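PDB 6VJ5: ESX-5 secretion-associated protein EspG5 from Mycobacterium marinum, which acts as a cytoplasmic chaperone specific for its cognate PE/PPE proteins, keeping their dimers from aggregating and supporting the secretion of substrates such as LipY. Local coordinates for residues V29-L33 with V225-Q229; R74-L78 with T138-V142; S238-L242 with L254-R259; R228-D232 with W294-S298. All blocks are in the same frame, centred on the assembly; numbering follows the deposited sequence.

Contact 1: residues V29-L33 with V225-Q229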
loop_
_atom_site.group_PDB
_atom_site.type_symbol
_atom_site.label_atom_id
_atom_site.label_comp_id
_atom_site.label_asym_id
_atom_site.label_seq_id
_atom_site.Cartn_x
_atom_site.Cartn_y
_atom_site.Cartn_z
ATOM N N VAL C 29 10.173 -3.106 -9.665
ATOM C CA VAL C 29 11.151 -2.977 -10.738
ATOM C C VAL C 29 11.841 -1.638 -10.526
ATOM O O VAL C 29 11.720 -1.030 -9.455
ATOM C CB VAL C 29 10.500 -3.075 -12.125
ATOM C CG1 VAL C 29 9.993 -4.490 -12.351
ATOM C CG2 VAL C 29 9.377 -2.067 -12.257
ATOM N N ALA C 30 12.551 -1.157 -11.538
ATOM C CA ALA C 30 13.202 0.138 -11.437
ATOM C C ALA C 30 12.181 1.200 -11.025
ATOM O O ALA C 30 11.084 1.251 -11.602
ATOM C CB ALA C 30 13.845 0.519 -12.769
ATOM N N PRO C 31 12.492 2.045 -10.042
ATOM C CA PRO C 31 11.552 3.121 -9.685
ATOM C C PRO C 31 11.269 4.075 -10.831
ATOM O O PRO C 31 10.202 4.702 -10.849
ATOM C CB PRO C 31 12.251 3.834 -8.516
ATOM C CG PRO C 31 13.711 3.496 -8.671
ATOM C CD PRO C 31 13.759 2.123 -9.288
ATOM N N GLU C 32 12.184 4.202 -11.797
ATOM C CA GLU C 32 11.992 5.174 -12.870
ATOM C C GLU C 32 10.800 4.827 -13.754
ATOM O O GLU C 32 10.213 5.720 -14.374
ATOM C CB GLU C 32 13.255 5.279 -13.722
ATOM C CG GLU C 32 14.430 5.937 -13.021
ATOM C CD GLU C 32 15.205 4.977 -12.155
ATOM O OE1 GLU C 32 14.791 3.807 -12.061
ATOM O OE2 GLU C 32 16.230 5.392 -11.573
ATOM N N LEU C 33 10.438 3.549 -13.842
ATOM C CA LEU C 33 9.225 3.168 -14.555
ATOM C C LEU C 33 7.965 3.551 -13.797
ATOM O O LEU C 33 6.874 3.519 -14.380
ATOM C CB LEU C 33 9.233 1.666 -14.817
ATOM C CG LEU C 33 10.341 1.193 -15.755
ATOM C CD1 LEU C 33 10.608 -0.280 -15.555
ATOM C CD2 LEU C 33 9.938 1.486 -17.191
ATOM N N VAL C 225 21.630 10.405 -17.598
ATOM C CA VAL C 225 22.016 9.004 -17.710
ATOM C C VAL C 225 22.818 8.624 -16.476
ATOM O O VAL C 225 23.787 9.305 -16.125
ATOM C CB VAL C 225 22.834 8.734 -18.987
ATOM C CG1 VAL C 225 23.121 7.247 -19.127
ATOM C CG2 VAL C 225 22.103 9.268 -20.209
ATOM N N TYR C 226 22.421 7.530 -15.827
ATOM C CA TYR C 226 23.109 7.035 -14.643
ATOM C C TYR C 226 22.838 5.543 -14.515
ATOM O O TYR C 226 22.044 4.966 -15.265
ATOM C CB TYR C 226 22.666 7.793 -13.390
ATOM C CG TYR C 226 21.175 7.748 -13.155
ATOM C CD1 TYR C 226 20.318 8.588 -13.855
ATOM C CD2 TYR C 226 20.625 6.868 -12.233
ATOM C CE1 TYR C 226 18.957 8.551 -13.649
ATOM C CE2 TYR C 226 19.260 6.824 -12.017
ATOM C CZ TYR C 226 18.432 7.669 -12.727
ATOM O OH TYR C 226 17.074 7.632 -12.522
ATOM N N ALA C 227 23.517 4.914 -13.558
ATOM C CA ALA C 227 23.464 3.466 -13.424
ATOM C C ALA C 227 23.377 3.061 -11.958
ATOM O O ALA C 227 23.691 3.837 -11.051
ATOM C CB ALA C 227 24.689 2.800 -14.070
ATOM N N ARG C 228 22.964 1.812 -11.747
ATOM C CA ARG C 228 22.780 1.239 -10.420
ATOM C C ARG C 228 23.274 -0.201 -10.445
ATOM O O ARG C 228 22.996 -0.943 -11.392
ATOM C CB ARG C 228 21.306 1.310 -10.004
ATOM C CG ARG C 228 21.078 1.610 -8.531
ATOM C CD ARG C 228 19.674 2.193 -8.267
ATOM N NE ARG C 228 18.707 1.815 -9.295
ATOM C CZ ARG C 228 17.952 2.677 -9.971
ATOM N NH1 ARG C 228 17.114 2.236 -10.890
ATOM N NH2 ARG C 228 18.015 3.977 -9.714
ATOM N N GLN C 229 24.024 -0.584 -9.412
ATOM C CA GLN C 229 24.598 -1.917 -9.295
ATOM C C GLN C 229 24.096 -2.593 -8.025
ATOM O O GLN C 229 23.798 -1.930 -7.026
ATOM C CB GLN C 229 26.129 -1.854 -9.276
ATOM C CG GLN C 229 26.809 -2.903 -10.130
ATOM C CD GLN C 229 28.321 -2.768 -10.119
ATOM O OE1 GLN C 229 28.887 -2.041 -9.302
ATOM N NE2 GLN C 229 28.983 -3.468 -11.031
#
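The guanidinium of R228 and the carboxylate of E32 face each other edge to edge, their planes 23° apart, while OE2 of E32 also sits at the edge of the Y226 ring, near its plane. At the guanidinium edge lies the methyl of A30 as well; CD of P31 reaches NH1 of R228 obliquely at 3.7 Å. R228 grips the acid end-on with two nitrogens: NH1 to OE1 of E32 at 3.0 Å and NH2 to OE2 of E32 at 2.9 Å, each on a syn lone pair. The anti lone pair of OE2 takes the hydroxyl of Y226, OH donating to E32 OE2 at 2.6 Å. Two donors share OE2, and with three bonds the carboxylate has little freedom to turn. The E32 chain reaches toward the strand, and its bend at chi2 (83°) turns the carboxylate to R228. The site is buried, and such pairing would favour the ionised carboxylate. E84 makes a weak ion pair with R228, and the chain of another protein packs here. The arrangement is a bidentate Arg-Glu salt bridge with a tyrosine hydroxyl as third donor, tying the loop after helix 14-23 to strand 221-231 of the central antiparallel sheet.

Contact 2: residues R74-L78 with T138-V142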
loop_
_atom_site.group_PDB
_atom_site.type_symbol
_atom_site.label_atom_id
_atom_site.label_comp_id
_atom_site.label_asym_id
_atom_site.label_seq_id
_atom_site.Cartn_x
_atom_site.Cartn_y
_atom_site.Cartn_z
ATOM N N ARG C 74 12.091 -11.826 -19.452
ATOM C CA ARG C 74 12.513 -10.428 -19.462
ATOM C C ARG C 74 12.123 -9.725 -18.168
ATOM O O ARG C 74 12.906 -8.935 -17.628
ATOM C CB ARG C 74 11.908 -9.709 -20.667
ATOM C CG ARG C 74 12.095 -10.453 -21.983
ATOM C CD ARG C 74 11.833 -9.564 -23.189
ATOM N NE ARG C 74 12.181 -10.244 -24.435
ATOM C CZ ARG C 74 11.338 -10.992 -25.140
ATOM N NH1 ARG C 74 10.088 -11.154 -24.733
ATOM N NH2 ARG C 74 11.745 -11.575 -26.259
ATOM N N MET C 75 10.922 -10.002 -17.654
ATOM C CA MET C 75 10.490 -9.381 -16.407
ATOM C C MET C 75 11.390 -9.772 -15.246
ATOM O O MET C 75 11.577 -8.986 -14.309
ATOM C CB MET C 75 9.050 -9.782 -16.096
ATOM C CG MET C 75 8.075 -9.467 -17.201
ATOM S SD MET C 75 7.934 -7.691 -17.443
ATOM C CE MET C 75 6.909 -7.247 -16.039
ATOM N N ARG C 76 11.943 -10.985 -15.280
ATOM C CA ARG C 76 12.819 -11.423 -14.200
ATOM C C ARG C 76 14.140 -10.671 -14.217
ATOM O O ARG C 76 14.780 -10.521 -13.171
ATOM C CB ARG C 76 13.057 -12.925 -14.305
ATOM C CG ARG C 76 11.790 -13.749 -14.152
ATOM C CD ARG C 76 11.625 -14.235 -12.728
ATOM N NE ARG C 76 10.255 -14.651 -12.435
ATOM C CZ ARG C 76 9.669 -15.727 -12.951
ATOM N NH1 ARG C 76 10.323 -16.500 -13.808
ATOM N NH2 ARG C 76 8.419 -16.021 -12.616
ATOM N N VAL C 77 14.572 -10.201 -15.388
ATOM C CA VAL C 77 15.759 -9.357 -15.445
ATOM C C VAL C 77 15.483 -8.026 -14.756
ATOM O O VAL C 77 16.241 -7.591 -13.880
ATOM C CB VAL C 77 16.202 -9.157 -16.906
ATOM C CG1 VAL C 77 17.582 -8.518 -16.964
ATOM C CG2 VAL C 77 16.198 -10.486 -17.656
ATOM N N LEU C 78 14.381 -7.370 -15.131
ATOM C CA LEU C 78 13.987 -6.130 -14.470
ATOM C C LEU C 78 13.808 -6.347 -12.971
ATOM O O LEU C 78 14.126 -5.468 -12.158
ATOM C CB LEU C 78 12.693 -5.596 -15.089
ATOM C CG LEU C 78 12.640 -5.460 -16.611
ATOM C CD1 LEU C 78 11.208 -5.267 -17.098
ATOM C CD2 LEU C 78 13.512 -4.303 -17.085
ATOM N N THR C 138 7.104 -0.491 -22.691
ATOM C CA THR C 138 7.490 -1.431 -23.737
ATOM C C THR C 138 8.688 -2.220 -23.232
ATOM O O THR C 138 9.705 -1.627 -22.855
ATOM C CB THR C 138 7.840 -0.704 -25.036
ATOM O OG1 THR C 138 6.647 -0.190 -25.641
ATOM C CG2 THR C 138 8.539 -1.642 -26.015
ATOM N N VAL C 139 8.570 -3.545 -23.226
ATOM C CA VAL C 139 9.622 -4.437 -22.752
ATOM C C VAL C 139 10.133 -5.249 -23.932
ATOM O O VAL C 139 9.350 -5.685 -24.784
ATOM C CB VAL C 139 9.115 -5.359 -21.625
ATOM C CG1 VAL C 139 10.242 -6.240 -21.111
ATOM C CG2 VAL C 139 8.518 -4.533 -20.494
ATOM N N ASP C 140 11.446 -5.460 -23.976
ATOM C CA ASP C 140 12.074 -6.163 -25.087
ATOM C C ASP C 140 13.535 -6.402 -24.738
ATOM O O ASP C 140 14.073 -5.801 -23.805
ATOM C CB ASP C 140 11.953 -5.367 -26.394
ATOM C CG ASP C 140 12.389 -6.166 -27.611
ATOM O OD1 ASP C 140 13.273 -7.033 -27.470
ATOM O OD2 ASP C 140 11.855 -5.931 -28.713
ATOM N N ASP C 141 14.164 -7.297 -25.495
ATOM C CA ASP C 141 15.596 -7.522 -25.389
ATOM C C ASP C 141 16.343 -6.383 -26.069
ATOM O O ASP C 141 15.845 -5.757 -27.011
ATOM C CB ASP C 141 15.985 -8.861 -26.022
ATOM C CG ASP C 141 15.546 -10.055 -25.191
ATOM O OD1 ASP C 141 16.019 -10.202 -24.042
ATOM O OD2 ASP C 141 14.722 -10.848 -25.688
ATOM N N VAL C 142 17.550 -6.115 -25.584
ATOM C CA VAL C 142 18.359 -5.009 -26.075
ATOM C C VAL C 142 19.794 -5.489 -26.229
ATOM O O VAL C 142 20.338 -6.163 -25.348
ATOM C CB VAL C 142 18.281 -3.792 -25.129
ATOM C CG1 VAL C 142 18.932 -4.116 -23.791
ATOM C CG2 VAL C 142 18.953 -2.584 -25.763
#
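Helix segment 74-78 runs almost perpendicular to strand 138-141, their axes 101° apart in direction and 9.3 Å apart at closest approach, with R74 and D140 the closest CA pair. From there the extended R74 chain passes across the strand, CD 3.9 Å from CA of D140, and delivers the guanidinium to D141. The grip is side-on, with both nitrogens on one oxygen: NE to OD2 of D141 at 2.9 Å and NH2 to OD2 of D141 at 3.1 Å. The oxygen lies close to the guanidinium plane, but the carboxylate is turned 64° against it, and NE meets OD2 from above the carboxylate plane. The other oxygen, OD1 of D141, takes a hydrogen bond from H126, holding the acid from two directions. This is helix-on-sheet packing in the antiparallel sheet of the EspG fold, helix 69-79 lying over strand 136-141, next to strand 10-13, outermost in this chain's sheet. Beside the charged pair, V139 points at the helix: its CG1 touches CB of R74 at 3.9 Å and CD1 of L78 at 4.2 Å. CG2 of V139 turns to the M75 sulfur, SD, 4.4 Å away. F17 of helix 14-23 packs against M75, L78 and V139.

Contact 3: residues S238-L242 with L254-R259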
loop_
_atom_site.group_PDB
_atom_site.type_symbol
_atom_site.label_atom_id
_atom_site.label_comp_id
_atom_site.label_asym_id
_atom_site.label_seq_id
_atom_site.Cartn_x
_atom_site.Cartn_y
_atom_site.Cartn_z
ATOM N N SER C 238 25.697 5.011 -9.488
ATOM C CA SER C 238 26.935 5.590 -9.993
ATOM C C SER C 238 27.159 6.949 -9.341
ATOM O O SER C 238 26.236 7.763 -9.244
ATOM C CB SER C 238 26.891 5.734 -11.512
ATOM O OG SER C 238 25.750 6.460 -11.923
ATOM N N ALA C 239 28.388 7.190 -8.880
ATOM C CA ALA C 239 28.697 8.463 -8.241
ATOM C C ALA C 239 28.534 9.629 -9.203
ATOM O O ALA C 239 28.366 10.770 -8.759
ATOM C CB ALA C 239 30.121 8.440 -7.682
ATOM N N SER C 240 28.554 9.362 -10.506
ATOM C CA SER C 240 28.494 10.386 -11.535
ATOM C C SER C 240 27.250 10.202 -12.391
ATOM O O SER C 240 26.779 9.080 -12.600
ATOM C CB SER C 240 29.740 10.333 -12.429
ATOM O OG SER C 240 29.552 11.095 -13.606
ATOM N N VAL C 241 26.724 11.319 -12.888
ATOM C CA VAL C 241 25.606 11.328 -13.821
ATOM C C VAL C 241 26.043 12.062 -15.080
ATOM O O VAL C 241 26.752 13.070 -15.005
ATOM C CB VAL C 241 24.355 11.997 -13.216
ATOM C CG1 VAL C 241 23.181 11.928 -14.196
ATOM C CG2 VAL C 241 23.987 11.350 -11.889
ATOM N N LEU C 242 25.618 11.556 -16.233
ATOM C CA LEU C 242 25.832 12.221 -17.510
ATOM C C LEU C 242 24.577 13.003 -17.867
ATOM O O LEU C 242 23.505 12.412 -18.034
ATOM C CB LEU C 242 26.159 11.228 -18.626
ATOM C CG LEU C 242 26.183 11.827 -20.038
ATOM C CD1 LEU C 242 27.291 12.865 -20.172
ATOM C CD2 LEU C 242 26.342 10.728 -21.087
ATOM N N LEU C 254 27.586 17.143 -19.611
ATOM C CA LEU C 254 28.104 17.393 -18.275
ATOM C C LEU C 254 28.171 16.081 -17.513
ATOM O O LEU C 254 27.234 15.278 -17.562
ATOM C CB LEU C 254 27.219 18.381 -17.512
ATOM C CG LEU C 254 26.938 19.708 -18.214
ATOM C CD1 LEU C 254 25.622 20.290 -17.736
ATOM C CD2 LEU C 254 28.076 20.678 -17.954
ATOM N N TYR C 255 29.270 15.870 -16.799
ATOM C CA TYR C 255 29.387 14.661 -15.998
ATOM C C TYR C 255 30.564 14.790 -15.048
ATOM O O TYR C 255 31.531 15.502 -15.330
ATOM C CB TYR C 255 29.564 13.426 -16.886
ATOM C CG TYR C 255 30.825 13.460 -17.721
ATOM C CD1 TYR C 255 32.028 12.994 -17.210
ATOM C CD2 TYR C 255 30.813 13.959 -19.018
ATOM C CE1 TYR C 255 33.180 13.018 -17.965
ATOM C CE2 TYR C 255 31.966 13.987 -19.781
ATOM C CZ TYR C 255 33.146 13.515 -19.248
ATOM O OH TYR C 255 34.298 13.540 -19.996
ATOM N N GLN C 256 30.463 14.098 -13.917
ATOM C CA GLN C 256 31.584 13.981 -12.999
ATOM C C GLN C 256 32.572 12.945 -13.519
ATOM O O GLN C 256 32.204 12.010 -14.236
ATOM C CB GLN C 256 31.104 13.579 -11.605
ATOM C CG GLN C 256 30.569 14.727 -10.777
ATOM C CD GLN C 256 29.863 14.254 -9.523
ATOM O OE1 GLN C 256 30.476 14.097 -8.465
ATOM N NE2 GLN C 256 28.566 14.021 -9.636
ATOM N N GLN C 257 33.833 13.116 -13.152
ATOM C CA GLN C 257 34.870 12.144 -13.462
ATOM C C GLN C 257 35.191 11.325 -12.220
ATOM O O GLN C 257 35.005 11.780 -11.090
ATOM C CB GLN C 257 36.122 12.845 -13.982
ATOM C CG GLN C 257 35.944 13.390 -15.383
ATOM C CD GLN C 257 37.190 14.048 -15.908
ATOM O OE1 GLN C 257 38.050 14.474 -15.138
ATOM N NE2 GLN C 257 37.301 14.133 -17.230
ATOM N N ALA C 258 35.663 10.100 -12.448
ATOM C CA ALA C 258 35.954 9.181 -11.353
ATOM C C ALA C 258 36.881 9.826 -10.331
ATOM O O ALA C 258 37.908 10.413 -10.684
ATOM C CB ALA C 258 36.581 7.900 -11.906
ATOM N N ARG C 259 36.515 9.700 -9.059
ATOM C CA ARG C 259 37.215 10.369 -7.968
ATOM C C ARG C 259 37.746 9.357 -6.960
ATOM O O ARG C 259 38.922 9.387 -6.601
ATOM C CB ARG C 259 36.276 11.359 -7.279
ATOM C CG ARG C 259 34.832 10.892 -7.263
ATOM C CD ARG C 259 33.912 11.827 -6.504
ATOM N NE ARG C 259 32.527 11.637 -6.928
ATOM C CZ ARG C 259 31.465 11.924 -6.182
ATOM N NH1 ARG C 259 30.246 11.721 -6.662
ATOM N NH2 ARG C 259 31.622 12.403 -4.956
HETATM O O HOH W 1 26.739 12.415 -7.271
#
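L242 and Y255 lean across one another at a slant, CD1 of L242 lying 3.9 Å from CD2 of the Y255 ring. Their backbones run roughly antiparallel, and the main chains touch through CA-H...O contacts: CA of Y255 meets O of V241 at 3.2 Å, and CA of L242 meets O of L254 at 3.4 Å. The hydroxyl of S240, set opposite its own backbone N (chi1 166°), donates from OG to O of Q256 at 2.9 Å, tilted from the carbonyl plane. CB of Q256 lies 3.5 Å from OG of S240. R259 stretches its chain from CG to NE and sets its guanidinium edge against A239, NH1 bonding to O of A239 at 3.0 Å from above the carbonyl plane, with a bent N-H...O angle of 133°. A water donates to the same carbonyl oxygen and is weakly bonded to NE2 of Q256. R259 also forms a salt bridge with E265, while Q256 NE2 and the V241 carbonyl both hydrogen-bond polar side chains of the chain of another protein. Side chains and water thus supply the polar links where the regular backbone pairing of strands 234-247 and 250-256 gives way.

Contact 4: residues R228-D232 with W294-S298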
loop_
_atom_site.group_PDB
_atom_site.type_symbol
_atom_site.label_atom_id
_atom_site.label_comp_id
_atom_site.label_asym_id
_atom_site.label_seq_id
_atom_site.Cartn_x
_atom_site.Cartn_y
_atom_site.Cartn_z
ATOM N N ARG C 228 22.964 1.812 -11.747
ATOM C CA ARG C 228 22.780 1.239 -10.420
ATOM C C ARG C 228 23.274 -0.201 -10.445
ATOM O O ARG C 228 22.996 -0.943 -11.392
ATOM C CB ARG C 228 21.306 1.310 -10.004
ATOM C CG ARG C 228 21.078 1.610 -8.531
ATOM C CD ARG C 228 19.674 2.193 -8.267
ATOM N NE ARG C 228 18.707 1.815 -9.295
ATOM C CZ ARG C 228 17.952 2.677 -9.971
ATOM N NH1 ARG C 228 17.114 2.236 -10.890
ATOM N NH2 ARG C 228 18.015 3.977 -9.714
ATOM N N GLN C 229 24.024 -0.584 -9.412
ATOM C CA GLN C 229 24.598 -1.917 -9.295
ATOM C C GLN C 229 24.096 -2.593 -8.025
ATOM O O GLN C 229 23.798 -1.930 -7.026
ATOM C CB GLN C 229 26.129 -1.854 -9.276
ATOM C CG GLN C 229 26.809 -2.903 -10.130
ATOM C CD GLN C 229 28.321 -2.768 -10.119
ATOM O OE1 GLN C 229 28.887 -2.041 -9.302
ATOM N NE2 GLN C 229 28.983 -3.468 -11.031
ATOM N N TYR C 230 24.012 -3.925 -8.067
ATOM C CA TYR C 230 23.446 -4.706 -6.973
ATOM C C TYR C 230 24.358 -5.866 -6.593
ATOM O O TYR C 230 24.732 -6.674 -7.449
ATOM C CB TYR C 230 22.060 -5.257 -7.350
ATOM C CG TYR C 230 21.037 -4.204 -7.704
ATOM C CD1 TYR C 230 20.355 -3.517 -6.711
ATOM C CD2 TYR C 230 20.746 -3.902 -9.029
ATOM C CE1 TYR C 230 19.419 -2.551 -7.022
ATOM C CE2 TYR C 230 19.808 -2.937 -9.352
ATOM C CZ TYR C 230 19.148 -2.265 -8.343
ATOM O OH TYR C 230 18.214 -1.302 -8.644
ATOM N N ARG C 231 24.689 -5.955 -5.303
ATOM C CA ARG C 231 25.407 -7.087 -4.729
ATOM C C ARG C 231 24.620 -7.601 -3.530
ATOM O O ARG C 231 24.001 -6.822 -2.799
ATOM C CB ARG C 231 26.832 -6.701 -4.302
ATOM C CG ARG C 231 27.622 -7.833 -3.658
ATOM C CD ARG C 231 28.937 -7.324 -3.066
ATOM N NE ARG C 231 29.995 -7.218 -4.069
ATOM C CZ ARG C 231 31.185 -6.664 -3.853
ATOM N NH1 ARG C 231 31.478 -6.153 -2.664
ATOM N NH2 ARG C 231 32.080 -6.620 -4.829
ATOM N N ASP C 232 24.673 -8.921 -3.318
ATOM C CA ASP C 232 23.823 -9.612 -2.344
ATOM C C ASP C 232 22.450 -8.943 -2.272
ATOM O O ASP C 232 21.619 -9.134 -3.167
ATOM C CB ASP C 232 24.498 -9.687 -0.962
ATOM C CG ASP C 232 24.977 -8.341 -0.441
ATOM O OD1 ASP C 232 25.897 -7.746 -1.034
ATOM O OD2 ASP C 232 24.423 -7.881 0.581
ATOM N N TRP C 294 31.439 -3.574 -14.535
ATOM C CA TRP C 294 29.999 -3.597 -14.746
ATOM C C TRP C 294 29.578 -4.660 -15.751
ATOM O O TRP C 294 28.506 -5.253 -15.605
ATOM C CB TRP C 294 29.527 -2.216 -15.206
ATOM C CG TRP C 294 30.162 -1.753 -16.485
ATOM C CD1 TRP C 294 31.361 -1.114 -16.622
ATOM C CD2 TRP C 294 29.626 -1.887 -17.805
ATOM N NE1 TRP C 294 31.604 -0.842 -17.945
ATOM C CE2 TRP C 294 30.555 -1.306 -18.692
ATOM C CE3 TRP C 294 28.453 -2.438 -18.324
ATOM C CZ2 TRP C 294 30.346 -1.265 -20.068
ATOM C CZ3 TRP C 294 28.248 -2.396 -19.689
ATOM C CH2 TRP C 294 29.188 -1.814 -20.545
ATOM N N LYS C 295 30.391 -4.915 -16.780
ATOM C CA LYS C 295 29.993 -5.885 -17.795
ATOM C C LYS C 295 29.764 -7.264 -17.192
ATOM O O LYS C 295 28.917 -8.022 -17.678
ATOM C CB LYS C 295 31.047 -5.951 -18.900
ATOM C CG LYS C 295 31.327 -4.602 -19.539
ATOM C CD LYS C 295 31.572 -4.714 -21.036
ATOM C CE LYS C 295 33.048 -4.877 -21.365
ATOM N NZ LYS C 295 33.364 -4.295 -22.706
ATOM N N THR C 296 30.502 -7.602 -16.135
ATOM C CA THR C 296 30.379 -8.889 -15.457
ATOM C C THR C 296 30.253 -8.628 -13.963
ATOM O O THR C 296 31.212 -8.183 -13.325
ATOM C CB THR C 296 31.585 -9.783 -15.751
ATOM O OG1 THR C 296 32.794 -9.052 -15.507
ATOM C CG2 THR C 296 31.557 -10.260 -17.196
ATOM N N HIS C 297 29.073 -8.889 -13.408
ATOM C CA HIS C 297 28.878 -8.737 -11.974
ATOM C C HIS C 297 27.559 -9.382 -11.582
ATOM O O HIS C 297 26.605 -9.393 -12.365
ATOM C CB HIS C 297 28.891 -7.262 -11.556
ATOM C CG HIS C 297 29.087 -7.061 -10.087
ATOM N ND1 HIS C 297 28.041 -6.836 -9.218
ATOM C CD2 HIS C 297 30.210 -7.072 -9.330
ATOM C CE1 HIS C 297 28.513 -6.709 -7.990
ATOM N NE2 HIS C 297 29.825 -6.849 -8.031
ATOM N N SER C 298 27.517 -9.907 -10.361
ATOM C CA SER C 298 26.324 -10.569 -9.849
ATOM C C SER C 298 26.178 -10.350 -8.346
ATOM O O SER C 298 25.063 -10.266 -7.829
ATOM C CB SER C 298 26.375 -12.066 -10.160
ATOM O OG SER C 298 26.421 -12.289 -11.558
#
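H297 swings its ring back toward the strand with CG trans to the backbone N (chi1 -163°), and the outstretched Q229 slides its amide over that ring. NE2 of Q229 stands above one face, offset toward the rim, and comes within 3.7 Å of CG of H297; amide and imidazole planes are 33° apart, so the overlap is only roughly flat. The same NE2 lies 3.9 Å from CA of W294. The imidazole edge faces the next two strand residues. O of Y230 is 3.8 Å from ND1 of H297, near the ring plane, and NH2 of R231 is 3.9 Å from NE2 of H297. R231 gets there by a bend at chi3 (-83°), its side chain crossing the histidine at about a right angle, with CB of R231 also near CE1 of H297. The glutamine amide is held in place from the loop preceding the C-terminal segment: OE1 accepts from the backbone N of Y291, and NE2 donates to the carbonyl of G292. This bonding positions the amide over the ring, and the C-terminal segment packs along the end of strand 221-231. Chemically, the histidine is held by van der Waals contact with polar groups; its buried ND1 has no hydrogen-bonding partner in the model, and the neighbouring R231 would, if anything, disfavour a protonated ring.

In the fold
All four contacts reach the same large antiparallel sheet. Contact 1 and contact 4 share R228 and Q229 on strand 221-231, their centres about 13 Å apart. Contact 3 sits on the next strand, 234-247, and touches contact 1 through backbone pairs such as V225 with L242. Contact 2 lies toward the other end of the sheet, about 26 Å from contact 3 between centres and across the centre of the chain, yet V29 and L78 pack where contacts 1 and 2 meet. In sequence, contact 2 falls between the two segments of contact 1, and contact 3 between those of contact 4. Contacts 1 and 3 also border the chain of another protein, joining the sheet's internal ties to partner binding.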